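Local coordinates for protein putative oxidoreductase (Thermus thermophilus, PDB 2ISM) that is a putative oxidoreductase that folds as a six-bladed beta-propeller and carries a bound calcium ion, at residues G28-P33 with D346-L351; G102-V107 with V123-P128; E157-Q162 with W245-G250; T213-S218 with V234-P239. All blocks are in the same frame, centred on the assembly; numbering follows the deposited sequence.

The chain folds into six four-stranded antiparallel sheets arranged as a propeller, and the four contacts are spread round the ring. Interaction 1 joins the two ends of the chain, where strand 348-351 lies against strand 23-27 and the ring is closed; the other three fall between its segments in sequence. Interaction 2 pairs strands 104-112 and 117-127, the third and fourth strands of one blade. Interaction 4 pairs the middle strands 216-220 and 232-237 of another, and its sequence lies within that spanned by interaction 3, which ties a loop of this same blade to one of the preceding blade. Interactions 3 and 4, with centres about 19 Å apart, flank the calcium region; interaction 1 lies across the chain's centre from both.

Interaction 1 of 4, residues G28-P33 with D346-L351; sequences GGLEVP and DRVLRL
In Asp346, chi2 of 5° sets OD1 eclipsed with CA and turns OD2 to the backbone N of Val32, while Leu30, its CG anti to the carbonyl carbon (chi1 -57°), meets Val348. The backbone N of Val32 donates to Asp346 OD2 at 3.0 Å, with an N-H...O angle of 148°, meeting the oxygen on its anti side and slightly out of the carboxylate plane. The same OD2 also accepts from Arg335 N, and OD1 is bonded to Thr332 OG1, which together fix the rotation of the buried carboxylate. Here the propeller closes its ring: strand 348-351 lies in the last blade, the N-terminal strand 23-27 forms the outer edge of that blade, and residues 28-33 carry the chain on to strand 33-38 of the first. Pro33 and Asp346 cross, CG of the ring lying 3.5 Å from Asp346 O; CD packs 3.7 Å from Asp346 CB. That carbonyl oxygen is buried with no polar partner in the model. On the apolar side, Leu30 CD1 touches Val348 CG2 at 3.7 Å, and Ile46 of strand 44-48 packs on Leu30, Pro33 and Val348 alike. Gly28, lacking a side chain, brings its CA within 4.0 Å of Arg347 CA, and the arginine directs its guanidinium to a salt bridge with Glu25.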
loop_
_atom_site.group_PDB
_atom_site.type_symbol
_atom_site.label_atom_id
_atom_site.label_comp_id
_atom_site.label_asym_id
_atom_site.label_seq_id
_atom_site.Cartn_x
_atom_site.Cartn_y
_atom_site.Cartn_z
ATOM N N GLY B 28 -19.352 -5.850 13.048
ATOM C CA GLY B 28 -20.155 -4.695 13.416
ATOM C C GLY B 28 -20.903 -4.868 14.728
ATOM O O GLY B 28 -20.654 -5.813 15.482
ATOM N N GLY B 29 -21.821 -3.946 15.000
ATOM C CA GLY B 29 -22.599 -4.000 16.223
ATOM C C GLY B 29 -21.844 -3.483 17.433
ATOM O O GLY B 29 -22.301 -3.644 18.561
ATOM N N LEU B 30 -20.695 -2.847 17.200
ATOM C CA LEU B 30 -19.865 -2.320 18.285
ATOM C C LEU B 30 -20.321 -0.937 18.746
ATOM O O LEU B 30 -20.924 -0.182 17.983
ATOM C CB LEU B 30 -18.402 -2.249 17.828
ATOM C CG LEU B 30 -17.771 -3.562 17.343
ATOM C CD1 LEU B 30 -16.591 -3.264 16.433
ATOM C CD2 LEU B 30 -17.331 -4.404 18.543
ATOM N N GLU B 31 -20.034 -0.605 19.999
ATOM C CA GLU B 31 -20.414 0.696 20.526
ATOM C C GLU B 31 -19.176 1.570 20.674
ATOM O O GLU B 31 -18.451 1.481 21.665
ATOM C CB GLU B 31 -21.110 0.551 21.879
ATOM C CG GLU B 31 -21.977 1.747 22.220
ATOM C CD GLU B 31 -22.665 1.613 23.559
ATOM O OE1 GLU B 31 -22.712 0.484 24.099
ATOM O OE2 GLU B 31 -23.165 2.641 24.062
ATOM N N VAL B 32 -18.942 2.404 19.669
ATOM C CA VAL B 32 -17.802 3.313 19.644
ATOM C C VAL B 32 -16.437 2.615 19.749
ATOM O O VAL B 32 -15.727 2.758 20.749
ATOM C CB VAL B 32 -17.909 4.379 20.771
ATOM C CG1 VAL B 32 -16.899 5.503 20.526
ATOM C CG2 VAL B 32 -19.326 4.947 20.821
ATOM N N PRO B 33 -16.066 1.827 18.724
ATOM C CA PRO B 33 -14.767 1.140 18.744
ATOM C C PRO B 33 -13.698 2.223 18.605
ATOM O O PRO B 33 -13.447 2.745 17.517
ATOM C CB PRO B 33 -14.847 0.211 17.532
ATOM C CG PRO B 33 -15.817 0.905 16.620
ATOM C CD PRO B 33 -16.876 1.387 17.576
ATOM N N ASP B 346 -21.309 0.969 13.685
ATOM C CA ASP B 346 -20.010 0.950 14.310
ATOM C C ASP B 346 -19.009 -0.155 14.146
ATOM O O ASP B 346 -18.507 -0.791 15.084
ATOM C CB ASP B 346 -20.079 1.329 15.783
ATOM C CG ASP B 346 -20.238 2.832 15.955
ATOM O OD1 ASP B 346 -20.383 3.492 14.900
ATOM O OD2 ASP B 346 -20.227 3.350 17.091
ATOM N N ARG B 347 -18.812 -0.413 12.867
ATOM C CA ARG B 347 -18.024 -1.505 12.377
ATOM C C ARG B 347 -16.544 -1.242 12.274
ATOM O O ARG B 347 -16.074 -0.100 12.345
ATOM C CB ARG B 347 -18.504 -1.708 10.938
ATOM C CG ARG B 347 -20.012 -1.699 10.708
ATOM C CD ARG B 347 -20.293 -1.716 9.201
ATOM N NE ARG B 347 -21.618 -2.238 8.873
ATOM C CZ ARG B 347 -22.758 -1.595 9.094
ATOM N NH1 ARG B 347 -22.746 -0.390 9.644
ATOM N NH2 ARG B 347 -23.911 -2.165 8.773
ATOM N N VAL B 348 -15.827 -2.336 12.091
ATOM C CA VAL B 348 -14.403 -2.312 11.862
ATOM C C VAL B 348 -14.386 -2.587 10.361
ATOM O O VAL B 348 -14.915 -3.604 9.911
ATOM C CB VAL B 348 -13.699 -3.460 12.591
ATOM C CG1 VAL B 348 -12.261 -3.569 12.108
ATOM C CG2 VAL B 348 -13.735 -3.220 14.095
ATOM N N LEU B 349 -13.814 -1.670 9.591
ATOM C CA LEU B 349 -13.753 -1.831 8.146
ATOM C C LEU B 349 -12.325 -2.102 7.700
ATOM O O LEU B 349 -11.374 -1.583 8.282
ATOM C CB LEU B 349 -14.272 -0.566 7.452
ATOM C CG LEU B 349 -15.672 -0.088 7.849
ATOM C CD1 LEU B 349 -15.972 1.232 7.173
ATOM C CD2 LEU B 349 -16.711 -1.139 7.457
ATOM N N ARG B 350 -12.183 -2.923 6.666
ATOM C CA ARG B 350 -10.872 -3.251 6.127
ATOM C C ARG B 350 -10.812 -2.736 4.693
ATOM O O ARG B 350 -11.649 -3.094 3.867
ATOM C CB ARG B 350 -10.658 -4.765 6.162
ATOM C CG ARG B 350 -9.300 -5.234 5.660
ATOM C CD ARG B 350 -9.085 -6.687 6.048
ATOM N NE ARG B 350 -10.224 -7.508 5.650
ATOM C CZ ARG B 350 -10.621 -8.604 6.287
ATOM N NH1 ARG B 350 -9.972 -9.023 7.365
ATOM N NH2 ARG B 350 -11.674 -9.281 5.848
ATOM N N LEU B 351 -9.832 -1.886 4.410
ATOM C CA LEU B 351 -9.676 -1.312 3.080
ATOM C C LEU B 351 -8.493 -1.940 2.357
ATOM O O LEU B 351 -7.342 -1.762 2.758
ATOM C CB LEU B 351 -9.495 0.205 3.175
ATOM C CG LEU B 351 -10.766 1.021 3.448
ATOM C CD1 LEU B 351 -11.410 0.572 4.754
ATOM C CD2 LEU B 351 -10.416 2.500 3.504
#

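Interaction 2 of 4, residues G102-V107 with V123-P128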
loop_
_atom_site.group_PDB
_atom_site.type_symbol
_atom_site.label_atom_id
_atom_site.label_comp_id
_atom_site.label_asym_id
_atom_site.label_seq_id
_atom_site.Cartn_x
_atom_site.Cartn_y
_atom_site.Cartn_z
ATOM N N GLY B 102 -11.901 8.831 42.739
ATOM C CA GLY B 102 -11.653 10.156 42.205
ATOM C C GLY B 102 -11.720 10.101 40.689
ATOM O O GLY B 102 -11.270 9.129 40.078
ATOM N N LEU B 103 -12.281 11.137 40.076
ATOM C CA LEU B 103 -12.409 11.176 38.627
ATOM C C LEU B 103 -11.121 11.633 37.948
ATOM O O LEU B 103 -10.645 12.743 38.186
ATOM C CB LEU B 103 -13.554 12.114 38.231
ATOM C CG LEU B 103 -13.803 12.341 36.736
ATOM C CD1 LEU B 103 -14.236 11.041 36.063
ATOM C CD2 LEU B 103 -14.882 13.398 36.572
ATOM N N ARG B 104 -10.553 10.775 37.108
ATOM C CA ARG B 104 -9.337 11.132 36.389
ATOM C C ARG B 104 -9.063 10.131 35.274
ATOM O O ARG B 104 -9.674 9.064 35.223
ATOM C CB ARG B 104 -8.134 11.196 37.348
ATOM C CG ARG B 104 -7.499 9.861 37.731
ATOM C CD ARG B 104 -8.328 9.049 38.727
ATOM N NE ARG B 104 -7.550 7.934 39.277
ATOM C CZ ARG B 104 -7.971 7.118 40.241
ATOM N NH1 ARG B 104 -9.174 7.275 40.779
ATOM N NH2 ARG B 104 -7.182 6.146 40.679
ATOM N N ASN B 105 -8.170 10.497 34.361
ATOM C CA ASN B 105 -7.795 9.599 33.277
ATOM C C ASN B 105 -6.507 8.895 33.702
ATOM O O ASN B 105 -5.743 9.408 34.525
ATOM C CB ASN B 105 -7.582 10.371 31.964
ATOM C CG ASN B 105 -8.897 10.734 31.276
ATOM O OD1 ASN B 105 -9.242 11.911 31.123
ATOM N ND2 ASN B 105 -9.633 9.721 30.860
ATOM N N GLN B 106 -6.276 7.709 33.161
ATOM C CA GLN B 106 -5.089 6.948 33.504
ATOM C C GLN B 106 -4.788 5.932 32.427
ATOM O O GLN B 106 -5.641 5.608 31.604
ATOM C CB GLN B 106 -5.301 6.199 34.826
ATOM C CG GLN B 106 -6.580 5.381 34.856
ATOM C CD GLN B 106 -6.704 4.495 36.086
ATOM O OE1 GLN B 106 -6.380 4.900 37.205
ATOM N NE2 GLN B 106 -7.196 3.284 35.882
ATOM N N VAL B 107 -3.557 5.445 32.440
ATOM C CA VAL B 107 -3.137 4.413 31.519
ATOM C C VAL B 107 -2.949 3.208 32.415
ATOM O O VAL B 107 -2.233 3.278 33.413
ATOM C CB VAL B 107 -1.791 4.731 30.845
ATOM C CG1 VAL B 107 -1.332 3.519 30.041
ATOM C CG2 VAL B 107 -1.935 5.941 29.925
ATOM N N VAL B 123 -0.399 2.270 35.114
ATOM C CA VAL B 123 0.908 2.656 34.585
ATOM C C VAL B 123 1.191 4.138 34.825
ATOM O O VAL B 123 2.318 4.522 35.142
ATOM C CB VAL B 123 0.979 2.342 33.076
ATOM C CG1 VAL B 123 2.301 2.801 32.497
ATOM C CG2 VAL B 123 0.801 0.844 32.864
ATOM N N LEU B 124 0.163 4.965 34.657
ATOM C CA LEU B 124 0.258 6.403 34.887
ATOM C C LEU B 124 -1.131 6.849 35.325
ATOM O O LEU B 124 -2.111 6.634 34.612
ATOM C CB LEU B 124 0.663 7.163 33.616
ATOM C CG LEU B 124 0.620 8.691 33.776
ATOM C CD1 LEU B 124 1.524 9.108 34.933
ATOM C CD2 LEU B 124 1.060 9.381 32.489
ATOM N N ASP B 125 -1.208 7.464 36.499
ATOM C CA ASP B 125 -2.482 7.915 37.045
ATOM C C ASP B 125 -2.512 9.437 37.195
ATOM O O ASP B 125 -1.467 10.089 37.216
ATOM C CB ASP B 125 -2.697 7.255 38.420
ATOM C CG ASP B 125 -4.163 7.117 38.785
ATOM O OD1 ASP B 125 -5.017 7.577 37.999
ATOM O OD2 ASP B 125 -4.461 6.545 39.860
ATOM N N GLY B 126 -3.713 10.004 37.285
ATOM C CA GLY B 126 -3.819 11.440 37.489
ATOM C C GLY B 126 -3.921 12.356 36.288
ATOM O O GLY B 126 -3.762 13.567 36.427
ATOM N N ILE B 127 -4.163 11.805 35.106
ATOM C CA ILE B 127 -4.307 12.654 33.931
ATOM C C ILE B 127 -5.643 13.371 34.125
ATOM O O ILE B 127 -6.625 12.761 34.555
ATOM C CB ILE B 127 -4.346 11.823 32.635
ATOM C CG1 ILE B 127 -3.031 11.056 32.475
ATOM C CG2 ILE B 127 -4.581 12.743 31.441
ATOM C CD1 ILE B 127 -3.037 10.060 31.330
ATOM N N PRO B 128 -5.695 14.677 33.828
ATOM C CA PRO B 128 -6.940 15.431 33.995
ATOM C C PRO B 128 -8.199 14.837 33.359
ATOM O O PRO B 128 -8.166 14.255 32.274
ATOM C CB PRO B 128 -6.598 16.797 33.398
ATOM C CG PRO B 128 -5.141 16.937 33.706
ATOM C CD PRO B 128 -4.603 15.562 33.380
#
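Val107 O accepts two backbone hydrogen bonds from consecutive residues, one from Val123 N at 2.7 Å and one from Leu124 N at 3.2 Å. Val123 and Leu124 thus both face Val107, a classic beta bulge that shifts the register by one between this point and the Asn105-Ile127 pair. Val107 N returns a bond to Leu124 O at 2.9 Å, and the Val107 side chain rests CG1 against Val123 CB. The two strands, 104-112 and 117-127, form a beta hairpin that makes up the outer half of a four-stranded propeller blade; 117-127 is its edge strand. Beyond the bulge, Asn105 and Ile127 form a hydrogen-bonded antiparallel pair, with Asn105 N 2.7 Å from Ile127 O and the two CB atoms 3.6 Å apart. A salt bridge crosses the more exposed side. Arg104 bends at chi2 (-75°) and grips the Asp125 carboxylate side-on: NE reaches OD1 at 2.9 Å in an almost straight bond (173°), and NH2 takes the syn lone pair of OD2, the two planes being nearly coplanar. OD1 also accepts from Gly126 N, which comes from above the carboxylate plane. At its other end the guanidinium donates through NH1 to Gly102 O and to Glu100 O.

Interaction 3 of 4, residues E157-Q162 with W245-G250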
loop_
_atom_site.group_PDB
_atom_site.type_symbol
_atom_site.label_atom_id
_atom_site.label_comp_id
_atom_site.label_asym_id
_atom_site.label_seq_id
_atom_site.Cartn_x
_atom_site.Cartn_y
_atom_site.Cartn_z
ATOM N N GLU B 157 -10.230 23.281 30.006
ATOM C CA GLU B 157 -9.581 24.268 30.864
ATOM C C GLU B 157 -8.312 24.537 30.065
ATOM O O GLU B 157 -7.224 24.074 30.397
ATOM C CB GLU B 157 -9.289 23.665 32.244
ATOM C CG GLU B 157 -10.543 23.576 33.127
ATOM C CD GLU B 157 -10.369 22.699 34.362
ATOM O OE1 GLU B 157 -9.265 22.691 34.947
ATOM O OE2 GLU B 157 -11.347 22.027 34.756
ATOM N N ARG B 158 -8.501 25.276 28.975
ATOM C CA ARG B 158 -7.450 25.597 28.018
ATOM C C ARG B 158 -6.055 25.937 28.533
ATOM O O ARG B 158 -5.066 25.574 27.898
ATOM C CB ARG B 158 -7.943 26.700 27.078
ATOM C CG ARG B 158 -8.236 28.032 27.739
ATOM C CD ARG B 158 -8.965 28.941 26.763
ATOM N NE ARG B 158 -10.382 28.601 26.661
ATOM C CZ ARG B 158 -11.098 28.692 25.545
ATOM N NH1 ARG B 158 -12.385 28.368 25.550
ATOM N NH2 ARG B 158 -10.524 29.087 24.417
ATOM N N GLU B 159 -5.960 26.614 29.672
ATOM C CA GLU B 159 -4.651 26.980 30.212
ATOM C C GLU B 159 -3.777 25.796 30.620
ATOM O O GLU B 159 -2.560 25.936 30.757
ATOM C CB GLU B 159 -4.807 27.924 31.405
ATOM C CG GLU B 159 -5.136 29.355 31.017
ATOM C CD GLU B 159 -4.147 29.927 30.015
ATOM O OE1 GLU B 159 -2.925 29.872 30.279
ATOM O OE2 GLU B 159 -4.593 30.434 28.964
ATOM N N LEU B 160 -4.384 24.631 30.819
ATOM C CA LEU B 160 -3.603 23.463 31.207
ATOM C C LEU B 160 -2.580 23.097 30.136
ATOM O O LEU B 160 -1.469 22.672 30.454
ATOM C CB LEU B 160 -4.519 22.259 31.459
ATOM C CG LEU B 160 -5.523 22.368 32.611
ATOM C CD1 LEU B 160 -6.273 21.052 32.759
ATOM C CD2 LEU B 160 -4.795 22.709 33.900
ATOM N N ALA B 161 -2.955 23.274 28.872
ATOM C CA ALA B 161 -2.081 22.931 27.748
ATOM C C ALA B 161 -0.710 23.594 27.780
ATOM O O ALA B 161 0.275 23.008 27.330
ATOM C CB ALA B 161 -2.771 23.261 26.433
ATOM N N GLN B 162 -0.655 24.817 28.302
ATOM C CA GLN B 162 0.598 25.573 28.377
ATOM C C GLN B 162 1.329 25.377 29.703
ATOM O O GLN B 162 2.462 25.827 29.872
ATOM C CB GLN B 162 0.314 27.066 28.180
ATOM C CG GLN B 162 -0.143 27.449 26.783
ATOM C CD GLN B 162 0.909 27.155 25.733
ATOM O OE1 GLN B 162 2.085 27.464 25.917
ATOM N NE2 GLN B 162 0.488 26.564 24.620
ATOM N N TRP B 245 -1.909 25.885 21.407
ATOM C CA TRP B 245 -3.182 26.000 22.117
ATOM C C TRP B 245 -2.969 26.415 23.574
ATOM O O TRP B 245 -2.116 25.856 24.261
ATOM C CB TRP B 245 -3.947 24.668 22.066
ATOM C CG TRP B 245 -5.284 24.725 22.754
ATOM C CD1 TRP B 245 -5.616 24.172 23.960
ATOM C CD2 TRP B 245 -6.464 25.398 22.283
ATOM N NE1 TRP B 245 -6.929 24.457 24.269
ATOM C CE2 TRP B 245 -7.470 25.208 23.259
ATOM C CE3 TRP B 245 -6.765 26.143 21.133
ATOM C CZ2 TRP B 245 -8.762 25.738 23.116
ATOM C CZ3 TRP B 245 -8.049 26.671 20.992
ATOM C CH2 TRP B 245 -9.031 26.464 21.981
ATOM N N PRO B 246 -3.738 27.410 24.066
ATOM C CA PRO B 246 -4.797 28.172 23.392
ATOM C C PRO B 246 -4.319 29.540 22.894
ATOM O O PRO B 246 -5.125 30.367 22.462
ATOM C CB PRO B 246 -5.842 28.316 24.482
ATOM C CG PRO B 246 -4.985 28.599 25.672
ATOM C CD PRO B 246 -3.821 27.613 25.526
ATOM N N ARG B 247 -3.012 29.773 22.962
ATOM C CA ARG B 247 -2.424 31.038 22.530
ATOM C C ARG B 247 -2.596 31.235 21.029
ATOM O O ARG B 247 -2.845 32.349 20.560
ATOM C CB ARG B 247 -0.930 31.064 22.853
ATOM C CG ARG B 247 -0.559 30.623 24.262
ATOM C CD ARG B 247 -0.716 31.742 25.277
ATOM N NE ARG B 247 0.008 31.442 26.512
ATOM C CZ ARG B 247 -0.541 30.948 27.619
ATOM N NH1 ARG B 247 -1.841 30.693 27.672
ATOM N NH2 ARG B 247 0.221 30.699 28.675
ATOM N N VAL B 248 -2.460 30.145 20.279
ATOM C CA VAL B 248 -2.566 30.191 18.826
ATOM C C VAL B 248 -3.578 29.194 18.275
ATOM O O VAL B 248 -3.702 28.076 18.775
ATOM C CB VAL B 248 -1.210 29.862 18.165
ATOM C CG1 VAL B 248 -1.199 30.342 16.726
ATOM C CG2 VAL B 248 -0.079 30.474 18.963
ATOM N N VAL B 249 -4.291 29.614 17.235
ATOM C CA VAL B 249 -5.271 28.775 16.553
ATOM C C VAL B 249 -4.888 28.829 15.076
ATOM O O VAL B 249 -4.850 29.905 14.480
ATOM C CB VAL B 249 -6.712 29.316 16.726
ATOM C CG1 VAL B 249 -7.681 28.503 15.877
ATOM C CG2 VAL B 249 -7.116 29.253 18.190
ATOM N N GLY B 250 -4.593 27.671 14.495
ATOM C CA GLY B 250 -4.193 27.628 13.099
ATOM C C GLY B 250 -2.717 27.962 12.985
ATOM O O GLY B 250 -1.910 27.492 13.787
#
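Pro246, joined to Trp245 by a cis peptide bond, wedges against Arg158 in the close-packed part of this contact: the CB atoms of Arg158 and Pro246 lie 3.7 Å apart, and Pro246 CD sits 3.4 Å from Arg158 O. The proline also folds back over its neighbour, its CB above the centre of one face of the indole. Arg158 CB approaches Trp245 NE1 obliquely, and Ala161 CB meets the ring edge at CD1, 3.9 Å away. Gln162 fixes the backbone here, its NE2 donating to Trp245 O at 2.7 Å in a virtually straight bond (177°) that arrives from above the carbonyl plane. Toward solvent the contact thins to charged side chains. Arg247 NH1 meets the syn lone pair of Glu159 OE1 at 2.9 Å, the carboxylate and guanidinium being nearly coplanar, with a weak second bond to OE2, while Gln162 CG lies 3.6 Å over one face of the guanidinium. Trp245 CZ2 lies over one face of the Arg158 guanidinium, whose salt bridge is to Glu226, and Trp245 NE1 is bonded to Glu154. The arrangement joins long inter-strand loops of two successive propeller blades, near the calcium ion held by Glu233 and Tyr243, about 5 Å from the Trp245 side chain.

Interaction 4 of 4, residues T213-S218 with V234-P239; sequences TGELFS and VNLIVP
Val234 opens the pairing with Ser218: its CA lies 3.2 Å from Ser218 O in a CA-H...O contact, and CG1 packs near the same oxygen. Asn235 comes next and forms a hydrogen-bonded antiparallel pair with Ser218, donating from N to Ser218 O at 2.7 Å and accepting through O from Ser218 N at 2.8 Å. Asn235 O, the backbone carbonyl oxygen, is further approached by Phe217 CA, which makes a second CA-H...O contact. The Asn235 side chain lies about 5 Å from the calcium ion whose site includes Glu233 and Tyr243. Strands 216-220 and 232-237 form a hairpin and are the two middle strands of their propeller blade, running roughly antiparallel. Leu236 pairs with Phe217 without backbone bonds, and the contact there is made by its side chain. CG lies anti to the backbone N (chi1 175°), and chi2 of 51° then sets CD1 over one face of the Phe217 ring, 3.7 Å from the centroid and only 19° off the ring normal, a CH-pi contact displaced toward CZ. CD2 lies against Glu215 OE2, although that carboxylate also accepts from Thr213 OG1, Trp302 NE1 and Gly300 N, and the Phe217 ring also meets Phe275 edge-to-face. Ile237 donates from N to Leu216 O at 2.8 Å, while a water accepts from Leu216 N and donates to Ile237 O. On the face it shares with Leu216 and Ser218, Ile237 CB sits 3.8 Å from Leu216 CD2 and CG1 3.7 Å from Ser218 CB. Beyond it, Val238 N is bonded to Tyr243 OH, which also meets Leu236 O.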
loop_
_atom_site.group_PDB
_atom_site.type_symbol
_atom_site.label_atom_id
_atom_site.label_comp_id
_atom_site.label_asym_id
_atom_site.label_seq_id
_atom_site.Cartn_x
_atom_site.Cartn_y
_atom_site.Cartn_z
ATOM N N THR B 213 11.157 8.351 7.905
ATOM C CA THR B 213 11.883 9.236 8.807
ATOM C C THR B 213 11.758 8.943 10.298
ATOM O O THR B 213 12.629 9.323 11.080
ATOM C CB THR B 213 11.450 10.686 8.586
ATOM O OG1 THR B 213 10.078 10.832 8.981
ATOM C CG2 THR B 213 11.593 11.065 7.112
ATOM N N GLY B 214 10.674 8.289 10.697
ATOM C CA GLY B 214 10.482 7.995 12.107
ATOM C C GLY B 214 9.873 9.180 12.835
ATOM O O GLY B 214 9.701 9.156 14.054
ATOM N N GLU B 215 9.546 10.227 12.083
ATOM C CA GLU B 215 8.944 11.430 12.654
ATOM C C GLU B 215 7.525 11.153 13.142
ATOM O O GLU B 215 6.781 10.402 12.510
ATOM C CB GLU B 215 8.891 12.540 11.606
ATOM C CG GLU B 215 10.239 13.123 11.223
ATOM C CD GLU B 215 10.135 14.027 10.012
ATOM O OE1 GLU B 215 9.808 13.509 8.924
ATOM O OE2 GLU B 215 10.366 15.247 10.150
ATOM N N LEU B 216 7.152 11.780 14.256
ATOM C CA LEU B 216 5.821 11.606 14.831
ATOM C C LEU B 216 4.841 12.662 14.337
ATOM O O LEU B 216 5.142 13.852 14.331
ATOM C CB LEU B 216 5.886 11.666 16.358
ATOM C CG LEU B 216 4.534 11.680 17.086
ATOM C CD1 LEU B 216 3.779 10.394 16.783
ATOM C CD2 LEU B 216 4.754 11.835 18.585
ATOM N N PHE B 217 3.671 12.208 13.910
ATOM C CA PHE B 217 2.617 13.089 13.430
ATOM C C PHE B 217 1.417 12.874 14.335
ATOM O O PHE B 217 1.171 11.756 14.786
ATOM C CB PHE B 217 2.242 12.739 11.992
ATOM C CG PHE B 217 3.287 13.117 10.991
ATOM C CD1 PHE B 217 3.109 14.227 10.170
ATOM C CD2 PHE B 217 4.458 12.381 10.883
ATOM C CE1 PHE B 217 4.091 14.599 9.250
ATOM C CE2 PHE B 217 5.447 12.743 9.968
ATOM C CZ PHE B 217 5.261 13.855 9.151
ATOM N N SER B 218 0.675 13.942 14.595
ATOM C CA SER B 218 -0.490 13.853 15.460
ATOM C C SER B 218 -1.652 14.656 14.887
ATOM O O SER B 218 -1.456 15.603 14.125
ATOM C CB SER B 218 -0.131 14.383 16.853
ATOM O OG SER B 218 -1.235 14.346 17.738
ATOM N N VAL B 234 -3.197 18.737 11.827
ATOM C CA VAL B 234 -2.276 17.615 11.819
ATOM C C VAL B 234 -0.954 18.303 12.124
ATOM O O VAL B 234 -0.578 19.266 11.445
ATOM C CB VAL B 234 -2.170 16.931 10.449
ATOM C CG1 VAL B 234 -1.077 15.863 10.500
ATOM C CG2 VAL B 234 -3.505 16.304 10.070
ATOM N N ASN B 235 -0.266 17.821 13.153
ATOM C CA ASN B 235 1.002 18.403 13.569
ATOM C C ASN B 235 2.170 17.434 13.437
ATOM O O ASN B 235 2.003 16.217 13.539
ATOM C CB ASN B 235 0.919 18.860 15.036
ATOM C CG ASN B 235 -0.094 19.963 15.257
ATOM O OD1 ASN B 235 -1.102 19.775 15.944
ATOM N ND2 ASN B 235 0.169 21.126 14.684
ATOM N N LEU B 236 3.352 17.992 13.196
ATOM C CA LEU B 236 4.580 17.217 13.114
ATOM C C LEU B 236 5.161 17.468 14.500
ATOM O O LEU B 236 5.605 18.580 14.804
ATOM C CB LEU B 236 5.506 17.777 12.026
ATOM C CG LEU B 236 6.896 17.148 11.877
ATOM C CD1 LEU B 236 6.778 15.639 11.778
ATOM C CD2 LEU B 236 7.580 17.710 10.631
ATOM N N ILE B 237 5.135 16.441 15.342
ATOM C CA ILE B 237 5.599 16.556 16.721
ATOM C C ILE B 237 7.100 16.400 16.928
ATOM O O ILE B 237 7.692 15.396 16.533
ATOM C CB ILE B 237 4.879 15.510 17.627
ATOM C CG1 ILE B 237 3.360 15.591 17.424
ATOM C CG2 ILE B 237 5.221 15.757 19.095
ATOM C CD1 ILE B 237 2.748 16.914 17.814
ATOM N N VAL B 238 7.708 17.403 17.556
ATOM C CA VAL B 238 9.137 17.365 17.857
ATOM C C VAL B 238 9.262 17.434 19.374
ATOM O O VAL B 238 8.421 18.036 20.039
ATOM C CB VAL B 238 9.904 18.564 17.227
ATOM C CG1 VAL B 238 9.751 18.547 15.713
ATOM C CG2 VAL B 238 9.403 19.878 17.803
ATOM N N PRO B 239 10.302 16.804 19.944
ATOM C CA PRO B 239 10.496 16.819 21.395
ATOM C C PRO B 239 10.546 18.242 21.943
ATOM O O PRO B 239 11.274 19.092 21.418
ATOM C CB PRO B 239 11.829 16.094 21.573
ATOM C CG PRO B 239 11.858 15.155 20.417
ATOM C CD PRO B 239 11.353 16.008 19.285
HETATM O O HOH W 1 9.078 13.734 15.032
#